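Local structure of alpha,alpha-trehalose-phosphate synthase (UDP-forming) (Burkholderia vietnamiensis, 5TVG) at residues A[95-100]-A[173-178]; A[271-276]-A[309-314]; A[281-286]-A[366-371]. The protein is a glycosyltransferase family 20 enzyme of the GT-B fold, made of two Rossmann-like domains and modelled here with uridine-5'-diphosphate bound. All coordinates share one frame; numbering follows the deposited sequence.

Contact 1: residues A[95-100]-A[173-178]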
loop_
_atom_site.group_PDB
_atom_site.type_symbol
_atom_site.label_atom_id
_atom_site.label_comp_id
_atom_site.label_asym_id
_atom_site.label_seq_id
_atom_site.Cartn_x
_atom_site.Cartn_y
_atom_site.Cartn_z
ATOM N N TRP A 95 -12.934 -4.720 -20.036
ATOM C CA TRP A 95 -11.549 -5.124 -20.264
ATOM C C TRP A 95 -11.041 -6.091 -19.191
ATOM O O TRP A 95 -10.496 -7.150 -19.555
ATOM C CB TRP A 95 -10.639 -3.895 -20.397
ATOM C CG TRP A 95 -9.198 -4.307 -20.583
ATOM C CD1 TRP A 95 -8.282 -4.585 -19.588
ATOM C CD2 TRP A 95 -8.500 -4.503 -21.826
ATOM N NE1 TRP A 95 -7.066 -4.922 -20.143
ATOM C CE2 TRP A 95 -7.179 -4.892 -21.512
ATOM C CE3 TRP A 95 -8.862 -4.377 -23.171
ATOM C CZ2 TRP A 95 -6.224 -5.163 -22.496
ATOM C CZ3 TRP A 95 -7.911 -4.630 -24.139
ATOM C CH2 TRP A 95 -6.607 -5.021 -23.795
ATOM N N PRO A 96 -11.167 -5.814 -17.888
ATOM C CA PRO A 96 -10.688 -6.819 -16.919
ATOM C C PRO A 96 -11.464 -8.126 -16.986
ATOM O O PRO A 96 -10.842 -9.188 -16.933
ATOM C CB PRO A 96 -10.838 -6.112 -15.560
ATOM C CG PRO A 96 -11.857 -5.053 -15.775
ATOM C CD PRO A 96 -11.632 -4.586 -17.210
ATOM N N VAL A 97 -12.794 -8.091 -17.131
ATOM C CA VAL A 97 -13.553 -9.339 -17.122
ATOM C C VAL A 97 -13.221 -10.182 -18.347
ATOM O O VAL A 97 -12.980 -11.387 -18.233
ATOM C CB VAL A 97 -15.063 -9.082 -17.030
ATOM C CG1 VAL A 97 -15.810 -10.414 -17.182
ATOM C CG2 VAL A 97 -15.408 -8.382 -15.719
ATOM N N PHE A 98 -13.203 -9.561 -19.533
ATOM C CA PHE A 98 -12.905 -10.297 -20.759
ATOM C C PHE A 98 -11.498 -10.868 -20.730
ATOM O O PHE A 98 -11.199 -11.793 -21.487
ATOM C CB PHE A 98 -13.085 -9.398 -22.001
ATOM C CG PHE A 98 -14.535 -9.201 -22.419
ATOM C CD1 PHE A 98 -15.552 -9.157 -21.475
ATOM C CD2 PHE A 98 -14.875 -9.059 -23.767
ATOM C CE1 PHE A 98 -16.877 -8.970 -21.866
ATOM C CE2 PHE A 98 -16.200 -8.880 -24.161
ATOM C CZ PHE A 98 -17.201 -8.840 -23.215
ATOM N N HIS A 99 -10.644 -10.376 -19.834
ATOM C CA HIS A 99 -9.315 -10.934 -19.658
ATOM C C HIS A 99 -9.216 -11.838 -18.425
ATOM O O HIS A 99 -8.105 -12.153 -17.987
ATOM C CB HIS A 99 -8.279 -9.804 -19.596
ATOM C CG HIS A 99 -7.997 -9.163 -20.923
ATOM N ND1 HIS A 99 -8.791 -8.174 -21.468
ATOM C CD2 HIS A 99 -7.012 -9.391 -21.825
ATOM C CE1 HIS A 99 -8.303 -7.814 -22.643
ATOM N NE2 HIS A 99 -7.215 -8.527 -22.877
ATOM N N TYR A 100 -10.355 -12.311 -17.904
ATOM C CA TYR A 100 -10.415 -13.256 -16.776
ATOM C C TYR A 100 -9.775 -12.665 -15.529
ATOM O O TYR A 100 -9.087 -13.355 -14.777
ATOM C CB TYR A 100 -9.774 -14.617 -17.100
ATOM C CG TYR A 100 -10.536 -15.409 -18.156
ATOM C CD1 TYR A 100 -10.417 -15.102 -19.506
ATOM C CD2 TYR A 100 -11.416 -16.420 -17.797
ATOM C CE1 TYR A 100 -11.115 -15.825 -20.471
ATOM C CE2 TYR A 100 -12.124 -17.128 -18.758
ATOM C CZ TYR A 100 -11.973 -16.832 -20.082
ATOM O OH TYR A 100 -12.674 -17.574 -21.034
ATOM N N LEU A 173 -18.042 -14.369 -17.905
ATOM C CA LEU A 173 -18.798 -13.247 -18.464
ATOM C C LEU A 173 -19.811 -12.705 -17.461
ATOM O O LEU A 173 -20.011 -11.494 -17.365
ATOM C CB LEU A 173 -19.506 -13.663 -19.757
ATOM C CG LEU A 173 -20.236 -12.514 -20.483
ATOM C CD1 LEU A 173 -19.240 -11.480 -21.028
ATOM C CD2 LEU A 173 -21.159 -13.007 -21.602
ATOM N N ARG A 174 -20.447 -13.587 -16.694
ATOM C CA ARG A 174 -21.464 -13.192 -15.722
ATOM C C ARG A 174 -20.963 -12.183 -14.683
ATOM O O ARG A 174 -21.784 -11.600 -13.972
ATOM C CB ARG A 174 -21.924 -14.418 -14.929
ATOM C CG ARG A 174 -22.817 -15.376 -15.627
ATOM C CD ARG A 174 -22.830 -16.675 -14.825
ATOM N NE ARG A 174 -23.503 -16.535 -13.545
ATOM C CZ ARG A 174 -23.135 -17.149 -12.431
ATOM N NH1 ARG A 174 -22.088 -17.958 -12.422
ATOM N NH2 ARG A 174 -23.828 -16.957 -11.323
ATOM N N VAL A 175 -19.646 -12.018 -14.529
ATOM C CA VAL A 175 -19.133 -11.035 -13.593
ATOM C C VAL A 175 -19.578 -9.638 -13.998
ATOM O O VAL A 175 -19.820 -8.777 -13.141
ATOM C CB VAL A 175 -17.593 -11.173 -13.484
ATOM C CG1 VAL A 175 -16.984 -10.025 -12.691
ATOM C CG2 VAL A 175 -17.219 -12.486 -12.798
ATOM N N VAL A 176 -19.736 -9.399 -15.292
ATOM C CA VAL A 176 -20.317 -8.164 -15.814
ATOM C C VAL A 176 -21.820 -8.158 -15.540
ATOM O O VAL A 176 -22.545 -8.988 -16.109
ATOM C CB VAL A 176 -20.083 -8.025 -17.333
ATOM C CG1 VAL A 176 -20.756 -6.729 -17.848
ATOM C CG2 VAL A 176 -18.588 -8.074 -17.681
ATOM N N PRO A 177 -22.348 -7.253 -14.718
ATOM C CA PRO A 177 -23.759 -7.354 -14.330
ATOM C C PRO A 177 -24.712 -7.311 -15.520
ATOM O O PRO A 177 -25.652 -8.117 -15.572
ATOM C CB PRO A 177 -23.950 -6.165 -13.381
ATOM C CG PRO A 177 -22.539 -6.043 -12.737
ATOM C CD PRO A 177 -21.587 -6.333 -13.846
ATOM N N PRO A 178 -24.520 -6.433 -16.526
ATOM C CA PRO A 178 -25.468 -6.478 -17.656
ATOM C C PRO A 178 -25.138 -7.500 -18.743
ATOM O O PRO A 178 -25.419 -7.247 -19.925
ATOM C CB PRO A 178 -25.417 -5.042 -18.212
ATOM C CG PRO A 178 -24.064 -4.600 -17.940
ATOM C CD PRO A 178 -23.703 -5.197 -16.576
#
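Val97 is the bump of this contact, and the tight bend carrying Val175 and Val176 is the hollow that takes it. The isopropyl group points straight across the gap with its two methyls spread, and Val176 CG2 fits into the notch between them: it lies 3.7 Å from Val97 CG1 and reaches CB and CG2 of the same residue equally closely. Val175 closes the hollow from the next position, its CG1 standing 3.8 Å from Val97 CG2. With CG1 anti to the backbone N (chi1 174°), Val97 turns both branches onto the bend. A type I turn from Leu173 to Val176, closed by the Val176 N to Leu173 O bond of 3.0 Å, brings these two valines out on the side that meets the helix.

Beside this fit, Phe98 and Leu173 lie alongside each other and point the same way. The Leu173 CB sets off away from the helix, yet the branch comes back, so that CD1 meets the Phe98 ring obliquely at CE1, 3.5 Å away. Phe167 meets the same ring edge-to-face, while Leu173 also rests on Val183 of helix 179-186. The second subunit covers part of the bend: Arg174 forms a salt bridge with Glu397 of that chain, and Val175 packs on its Tyr414.

His99 folds back over the Trp95 indole and gives its ND1 hydrogen to Trp95 O at 2.8 Å, and a Schellman motif with Tyr100 (positive phi) as its C-prime residue ends the helix. This is apolar helix-to-loop packing within the N-terminal Rossmann-like domain of a GT-B enzyme: it joins the C-terminal end of helix 79-98 to the link between helices 170-173 and 179-186.

Contact 2: residues A[271-276]-A[309-314]. With UDP (uridine-5'-diphosphate), chain I.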
loop_
_atom_site.group_PDB
_atom_site.type_symbol
_atom_site.label_atom_id
_atom_site.label_comp_id
_atom_site.label_asym_id
_atom_site.label_seq_id
_atom_site.Cartn_x
_atom_site.Cartn_y
_atom_site.Cartn_z
ATOM N N VAL A 271 8.109 -6.240 -26.139
ATOM C CA VAL A 271 7.389 -4.989 -26.406
ATOM C C VAL A 271 5.934 -5.200 -25.999
ATOM O O VAL A 271 5.273 -6.119 -26.515
ATOM C CB VAL A 271 7.461 -4.543 -27.881
ATOM C CG1 VAL A 271 6.573 -3.292 -28.078
ATOM C CG2 VAL A 271 8.901 -4.214 -28.300
ATOM N N ASP A 272 5.441 -4.372 -25.068
ATOM C CA ASP A 272 4.086 -4.515 -24.540
ATOM C C ASP A 272 3.580 -3.156 -24.072
ATOM O O ASP A 272 4.324 -2.425 -23.421
ATOM C CB ASP A 272 4.019 -5.465 -23.316
ATOM C CG ASP A 272 4.614 -6.842 -23.574
ATOM O OD1 ASP A 272 5.840 -6.955 -23.770
ATOM O OD2 ASP A 272 3.850 -7.834 -23.539
ATOM N N ARG A 273 2.300 -2.849 -24.312
ATOM C CA ARG A 273 1.666 -1.806 -23.492
ATOM C C ARG A 273 1.744 -2.230 -22.022
ATOM O O ARG A 273 1.785 -3.417 -21.687
ATOM C CB ARG A 273 0.199 -1.573 -23.868
ATOM C CG ARG A 273 -0.096 -0.906 -25.240
ATOM C CD ARG A 273 -1.645 -0.827 -25.510
ATOM N NE ARG A 273 -2.244 -2.167 -25.448
ATOM C CZ ARG A 273 -3.017 -2.615 -24.449
ATOM N NH1 ARG A 273 -3.331 -1.819 -23.424
ATOM N NH2 ARG A 273 -3.457 -3.884 -24.466
ATOM N N LEU A 274 1.818 -1.253 -21.136
ATOM C CA LEU A 274 1.931 -1.555 -19.712
ATOM C C LEU A 274 0.542 -1.886 -19.150
ATOM O O LEU A 274 -0.053 -1.149 -18.363
ATOM C CB LEU A 274 2.616 -0.402 -18.994
ATOM C CG LEU A 274 3.639 -0.838 -17.912
ATOM C CD1 LEU A 274 4.365 0.380 -17.356
ATOM C CD2 LEU A 274 2.952 -1.607 -16.777
ATOM N N ASP A 275 0.029 -3.037 -19.576
ATOM C CA ASP A 275 -1.294 -3.530 -19.214
ATOM C C ASP A 275 -1.142 -4.709 -18.262
ATOM O O ASP A 275 -0.182 -5.482 -18.370
ATOM C CB ASP A 275 -2.076 -3.965 -20.494
ATOM C CG ASP A 275 -3.581 -4.038 -20.280
ATOM O OD1 ASP A 275 -4.018 -4.863 -19.443
ATOM O OD2 ASP A 275 -4.337 -3.267 -20.954
ATOM N N TYR A 276 -2.086 -4.869 -17.327
ATOM C CA TYR A 276 -1.993 -6.074 -16.494
ATOM C C TYR A 276 -2.287 -7.363 -17.271
ATOM O O TYR A 276 -2.028 -8.474 -16.757
ATOM C CB TYR A 276 -2.910 -5.966 -15.277
ATOM C CG TYR A 276 -4.321 -5.495 -15.598
ATOM C CD1 TYR A 276 -5.271 -6.377 -16.133
ATOM C CD2 TYR A 276 -4.723 -4.195 -15.307
ATOM C CE1 TYR A 276 -6.563 -5.966 -16.387
ATOM C CE2 TYR A 276 -6.020 -3.770 -15.563
ATOM C CZ TYR A 276 -6.935 -4.656 -16.109
ATOM O OH TYR A 276 -8.228 -4.244 -16.353
ATOM N N PRO A 309 3.375 3.541 -21.394
ATOM C CA PRO A 309 2.193 3.614 -20.533
ATOM C C PRO A 309 0.914 3.656 -21.347
ATOM O O PRO A 309 0.892 4.070 -22.503
ATOM C CB PRO A 309 2.394 4.921 -19.752
ATOM C CG PRO A 309 3.868 5.145 -19.791
ATOM C CD PRO A 309 4.300 4.659 -21.138
ATOM N N THR A 310 -0.167 3.224 -20.702
ATOM C CA THR A 310 -1.453 3.012 -21.341
ATOM C C THR A 310 -2.522 3.260 -20.295
ATOM O O THR A 310 -2.353 2.865 -19.146
ATOM C CB THR A 310 -1.517 1.553 -21.858
ATOM O OG1 THR A 310 -2.781 1.282 -22.455
ATOM C CG2 THR A 310 -1.296 0.590 -20.685
ATOM N N ARG A 311 -3.606 3.922 -20.680
ATOM C CA ARG A 311 -4.766 4.102 -19.799
ATOM C C ARG A 311 -4.363 4.549 -18.388
ATOM O O ARG A 311 -4.817 3.995 -17.379
ATOM C CB ARG A 311 -5.587 2.805 -19.756
ATOM C CG ARG A 311 -5.966 2.325 -21.161
ATOM C CD ARG A 311 -6.453 0.866 -21.232
ATOM N NE ARG A 311 -6.539 0.426 -22.630
ATOM C CZ ARG A 311 -7.103 -0.711 -23.047
ATOM N NH1 ARG A 311 -7.672 -1.545 -22.184
ATOM N NH2 ARG A 311 -7.105 -1.025 -24.339
ATOM N N SER A 312 -3.485 5.558 -18.323
ATOM C CA SER A 312 -2.931 6.028 -17.048
ATOM C C SER A 312 -3.981 6.575 -16.092
ATOM O O SER A 312 -3.715 6.659 -14.889
ATOM C CB SER A 312 -1.905 7.147 -17.271
ATOM O OG SER A 312 -0.855 6.695 -18.096
ATOM N N ASP A 313 -5.144 6.986 -16.590
ATOM C CA ASP A 313 -6.170 7.568 -15.732
ATOM C C ASP A 313 -7.115 6.524 -15.152
ATOM O O ASP A 313 -8.096 6.893 -14.499
ATOM C CB ASP A 313 -6.927 8.647 -16.509
ATOM C CG ASP A 313 -7.574 8.109 -17.792
ATOM O OD1 ASP A 313 -7.263 6.967 -18.238
ATOM O OD2 ASP A 313 -8.335 8.881 -18.398
ATOM N N VAL A 314 -6.825 5.240 -15.367
ATOM C CA VAL A 314 -7.519 4.124 -14.733
ATOM C C VAL A 314 -6.644 3.614 -13.581
ATOM O O VAL A 314 -5.447 3.355 -13.768
ATOM C CB VAL A 314 -7.810 3.018 -15.761
ATOM C CG1 VAL A 314 -8.530 1.867 -15.114
ATOM C CG2 VAL A 314 -8.621 3.600 -16.988
HETATM N N1 UDP I . 3.332 -1.251 -30.909
HETATM C C2 UDP I . 4.075 -0.221 -31.456
HETATM N N3 UDP I . 4.838 0.488 -30.564
HETATM C C4 UDP I . 4.931 0.284 -29.202
HETATM C C5 UDP I . 4.123 -0.803 -28.700
HETATM C C6 UDP I . 3.357 -1.512 -29.556
HETATM O O2 UDP I . 4.080 0.033 -32.649
HETATM O O4 UDP I . 5.662 1.032 -28.520
HETATM C "C1'" UDP I . 2.486 -2.037 -31.836
HETATM C "C2'" UDP I . 2.957 -3.459 -32.148
HETATM O "O2'" UDP I . 3.804 -3.402 -33.280
HETATM C "C3'" UDP I . 1.641 -4.129 -32.531
HETATM C "C4'" UDP I . 0.646 -3.459 -31.593
HETATM O "O4'" UDP I . 1.198 -2.162 -31.280
HETATM O "O3'" UDP I . 1.276 -4.007 -33.901
HETATM C "C5'" UDP I . 0.491 -4.209 -30.301
HETATM O "O5'" UDP I . -0.646 -5.037 -30.534
HETATM P PA UDP I . -0.800 -6.426 -29.831
HETATM O O1A UDP I . -1.844 -7.157 -30.603
HETATM O O2A UDP I . 0.544 -7.111 -29.649
HETATM O O3A UDP I . -1.355 -6.076 -28.376
HETATM P PB UDP I . -2.288 -4.855 -27.977
HETATM O O1B UDP I . -3.241 -4.704 -29.168
HETATM O O2B UDP I . -3.172 -5.419 -26.875
HETATM O O3B UDP I . -1.501 -3.649 -27.600
#
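Arg273 NH1 lies over one face of the Arg311 guanidinium, toward its rim, the two planes 24° apart, and comes within 4.0 Å of Arg311 NH2. These like charges share Asp275. Its OD2 uses the anti lone pair for Arg273 NH1 at 3.0 Å, and sits over the face of the Arg311 group as a long ion pair to which no N-H points; Tyr317 OH also bonds to this oxygen. Trp95 adds a cation-pi contact to Arg311.

At the edge of Arg273, NH1 also donates a hydrogen bond to Thr310 OG1, 3.3 Å away and in the guanidinium plane, while the uridine-5'-diphosphate beta phosphate takes NE at 2.7 Å through O3B, nearly straight (169°), and NH2 at 2.9 Å through O2B. A bend at chi3 (-57°) swings the group into this place. Thr310 CG2 presses on Leu274 O at 3.2 Å, where an inverse gamma turn centred on Leu274 bends the chain.

Both segments are loops that follow adjacent parallel strands, 266-271 and 301-306, ahead of helices 280-293 and 315-335, the first beginning on the last residue of its strand. Leu274 packs on Leu324 of helix 315-335, whereas Arg273 faces the nucleotide and touches helix 79-98.

Contact 3: residues A[281-286]-A[366-371]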
loop_
_atom_site.group_PDB
_atom_site.type_symbol
_atom_site.label_atom_id
_atom_site.label_comp_id
_atom_site.label_asym_id
_atom_site.label_seq_id
_atom_site.Cartn_x
_atom_site.Cartn_y
_atom_site.Cartn_z
ATOM N N VAL A 281 5.007 -8.543 -14.607
ATOM C CA VAL A 281 5.659 -8.872 -13.326
ATOM C C VAL A 281 6.134 -10.320 -13.340
ATOM O O VAL A 281 7.298 -10.622 -13.031
ATOM C CB VAL A 281 4.712 -8.607 -12.133
ATOM C CG1 VAL A 281 5.341 -9.056 -10.771
ATOM C CG2 VAL A 281 4.297 -7.163 -12.092
ATOM N N GLU A 282 5.238 -11.240 -13.712
ATOM C CA GLU A 282 5.623 -12.645 -13.832
ATOM C C GLU A 282 6.793 -12.791 -14.786
ATOM O O GLU A 282 7.755 -13.536 -14.516
ATOM C CB GLU A 282 4.431 -13.474 -14.321
ATOM C CG GLU A 282 3.280 -13.564 -13.310
ATOM C CD GLU A 282 2.378 -12.358 -13.312
ATOM O OE1 GLU A 282 1.432 -12.350 -12.502
ATOM O OE2 GLU A 282 2.595 -11.422 -14.118
ATOM N N ARG A 283 6.763 -12.011 -15.860
ATOM C CA ARG A 283 7.826 -12.052 -16.845
ATOM C C ARG A 283 9.156 -11.616 -16.238
ATOM O O ARG A 283 10.172 -12.304 -16.384
ATOM C CB ARG A 283 7.438 -11.169 -18.028
ATOM C CG ARG A 283 8.342 -11.327 -19.199
ATOM C CD ARG A 283 7.949 -10.398 -20.345
ATOM N NE ARG A 283 6.564 -10.579 -20.757
ATOM C CZ ARG A 283 5.987 -9.794 -21.653
ATOM N NH1 ARG A 283 4.711 -9.993 -21.987
ATOM N NH2 ARG A 283 6.695 -8.792 -22.196
ATOM N N PHE A 284 9.164 -10.484 -15.519
ATOM C CA PHE A 284 10.397 -10.018 -14.886
ATOM C C PHE A 284 10.900 -11.032 -13.859
ATOM O O PHE A 284 12.090 -11.353 -13.816
ATOM C CB PHE A 284 10.172 -8.655 -14.189
ATOM C CG PHE A 284 10.140 -7.475 -15.117
ATOM C CD1 PHE A 284 9.777 -7.619 -16.460
ATOM C CD2 PHE A 284 10.439 -6.206 -14.637
ATOM C CE1 PHE A 284 9.732 -6.527 -17.308
ATOM C CE2 PHE A 284 10.393 -5.098 -15.476
ATOM C CZ PHE A 284 10.034 -5.247 -16.815
ATOM N N GLN A 285 10.012 -11.502 -12.985
ATOM C CA GLN A 285 10.455 -12.421 -11.937
ATOM C C GLN A 285 10.991 -13.729 -12.512
ATOM O O GLN A 285 11.879 -14.328 -11.914
ATOM C CB GLN A 285 9.318 -12.671 -10.942
ATOM C CG GLN A 285 8.953 -11.414 -10.182
ATOM C CD GLN A 285 7.719 -11.568 -9.334
ATOM O OE1 GLN A 285 6.898 -12.440 -9.577
ATOM N NE2 GLN A 285 7.568 -10.700 -8.338
ATOM N N SER A 286 10.487 -14.171 -13.680
ATOM C CA SER A 286 10.973 -15.416 -14.277
ATOM C C SER A 286 12.360 -15.243 -14.873
ATOM O O SER A 286 13.179 -16.177 -14.851
ATOM C CB SER A 286 9.999 -15.923 -15.332
ATOM O OG SER A 286 8.760 -16.250 -14.731
ATOM N N TYR A 366 9.968 -12.609 -26.052
ATOM C CA TYR A 366 9.494 -13.002 -24.737
ATOM C C TYR A 366 8.118 -12.372 -24.617
ATOM O O TYR A 366 7.992 -11.179 -24.315
ATOM C CB TYR A 366 10.486 -12.514 -23.696
ATOM C CG TYR A 366 10.391 -13.094 -22.315
ATOM C CD1 TYR A 366 9.655 -14.263 -22.025
ATOM C CD2 TYR A 366 11.035 -12.432 -21.260
ATOM C CE1 TYR A 366 9.597 -14.744 -20.703
ATOM C CE2 TYR A 366 10.995 -12.904 -19.990
ATOM C CZ TYR A 366 10.287 -14.043 -19.686
ATOM O OH TYR A 366 10.280 -14.417 -18.342
ATOM N N VAL A 367 7.095 -13.158 -24.932
ATOM C CA VAL A 367 5.739 -12.654 -25.115
ATOM C C VAL A 367 4.835 -13.550 -24.278
ATOM O O VAL A 367 4.335 -14.573 -24.761
ATOM C CB VAL A 367 5.300 -12.659 -26.579
ATOM C CG1 VAL A 367 3.883 -12.053 -26.729
ATOM C CG2 VAL A 367 6.308 -11.912 -27.423
ATOM N N THR A 368 4.564 -13.122 -23.038
ATOM C CA THR A 368 3.913 -13.988 -22.054
ATOM C C THR A 368 2.689 -13.345 -21.407
ATOM O O THR A 368 2.585 -13.298 -20.184
ATOM C CB THR A 368 4.925 -14.422 -20.983
ATOM O OG1 THR A 368 5.388 -13.273 -20.241
ATOM C CG2 THR A 368 6.081 -15.169 -21.622
ATOM N N PRO A 369 1.700 -12.884 -22.192
ATOM C CA PRO A 369 0.519 -12.272 -21.558
ATOM C C PRO A 369 -0.238 -13.271 -20.698
ATOM O O PRO A 369 -0.278 -14.466 -20.995
ATOM C CB PRO A 369 -0.330 -11.815 -22.748
ATOM C CG PRO A 369 0.094 -12.687 -23.855
ATOM C CD PRO A 369 1.560 -12.916 -23.652
ATOM N N LEU A 370 -0.839 -12.765 -19.614
ATOM C CA LEU A 370 -1.735 -13.608 -18.841
ATOM C C LEU A 370 -3.005 -13.903 -19.627
ATOM O O LEU A 370 -3.629 -14.954 -19.421
ATOM C CB LEU A 370 -2.090 -12.946 -17.509
ATOM C CG LEU A 370 -0.883 -12.541 -16.643
ATOM C CD1 LEU A 370 -1.313 -11.883 -15.294
ATOM C CD2 LEU A 370 0.061 -13.718 -16.446
ATOM N N ARG A 371 -3.396 -12.995 -20.529
ATOM C CA ARG A 371 -4.507 -13.233 -21.441
ATOM C C ARG A 371 -4.408 -12.234 -22.579
ATOM O O ARG A 371 -4.156 -11.054 -22.321
ATOM C CB ARG A 371 -5.859 -13.093 -20.725
ATOM C CG ARG A 371 -6.983 -13.781 -21.463
ATOM C CD ARG A 371 -6.785 -15.299 -21.459
ATOM N NE ARG A 371 -7.685 -16.013 -22.378
ATOM C CZ ARG A 371 -8.169 -17.233 -22.138
ATOM N NH1 ARG A 371 -8.975 -17.799 -23.020
ATOM N NH2 ARG A 371 -7.869 -17.875 -20.989
#
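Arg283 and Thr368 mark the closest backbone approach, CA to CA 6.8 Å, where a turn of helix 280-293 passes the end of strand 364-367 and the loop that runs on through Pro369. Regular helix thus meets a chain that is just leaving its sheet.

The side chains of Tyr366 and Arg283 run antiparallel, each reaching back past the other. The tyrosine OH reaches the helix backbone and donates to Arg283 O at 2.9 Å, in the carbonyl plane and on a lone pair (121° at the oxygen). The arginine's aliphatic part runs back over the ring, its CG 3.5 Å from the centroid of Tyr366 in a CH-pi contact.

Further along, Arg283 NE bonds Thr368 OG1 at 3.0 Å, the oxygen tilted somewhat from the guanidinium plane; Thr368 presents that oxygen with chi1 of 64°, OG1 lying between its backbone N and carbonyl carbon. Tyr366 O covers one face of the guanidinium without bonding it, and itself accepts from Ser270 OG. The main partner of the arginine's charge is Asp272. At the other end Leu370 lies across the Glu282 carboxylate, its CD1 touching Glu282 OE1 at 3.9 Å.

Such packing of a helix against a parallel strand belongs to the Rossmann-like C-terminal domain of GT-B enzymes, here with a buried arginine joining the layers.

How the contacts relate
Contacts 1 and 3 are buried, contact 2 only partly so, lying at the nucleotide. Their chemistry follows: contact 1 is wholly apolar, contact 2 is joined by charge and one hydrogen bond, while its Arg273 also holds the nucleotide phosphate, and contact 3 mixes a buried arginine with an aromatic face. Contacts 2 and 3 share the six-stranded parallel sheet and interleave along the chain, tied by the Asp272 OD1 to Arg283 NH2 salt bridge of 2.6 Å. Contact 1 belongs to the other domain, but its helix end reaches across: Trp95 NE1 probably bonds Asp275 OD1 (3.1 Å), and His99 packs on Arg371 of contact 3. The second subunit touches contacts 1 and 3 but not contact 2.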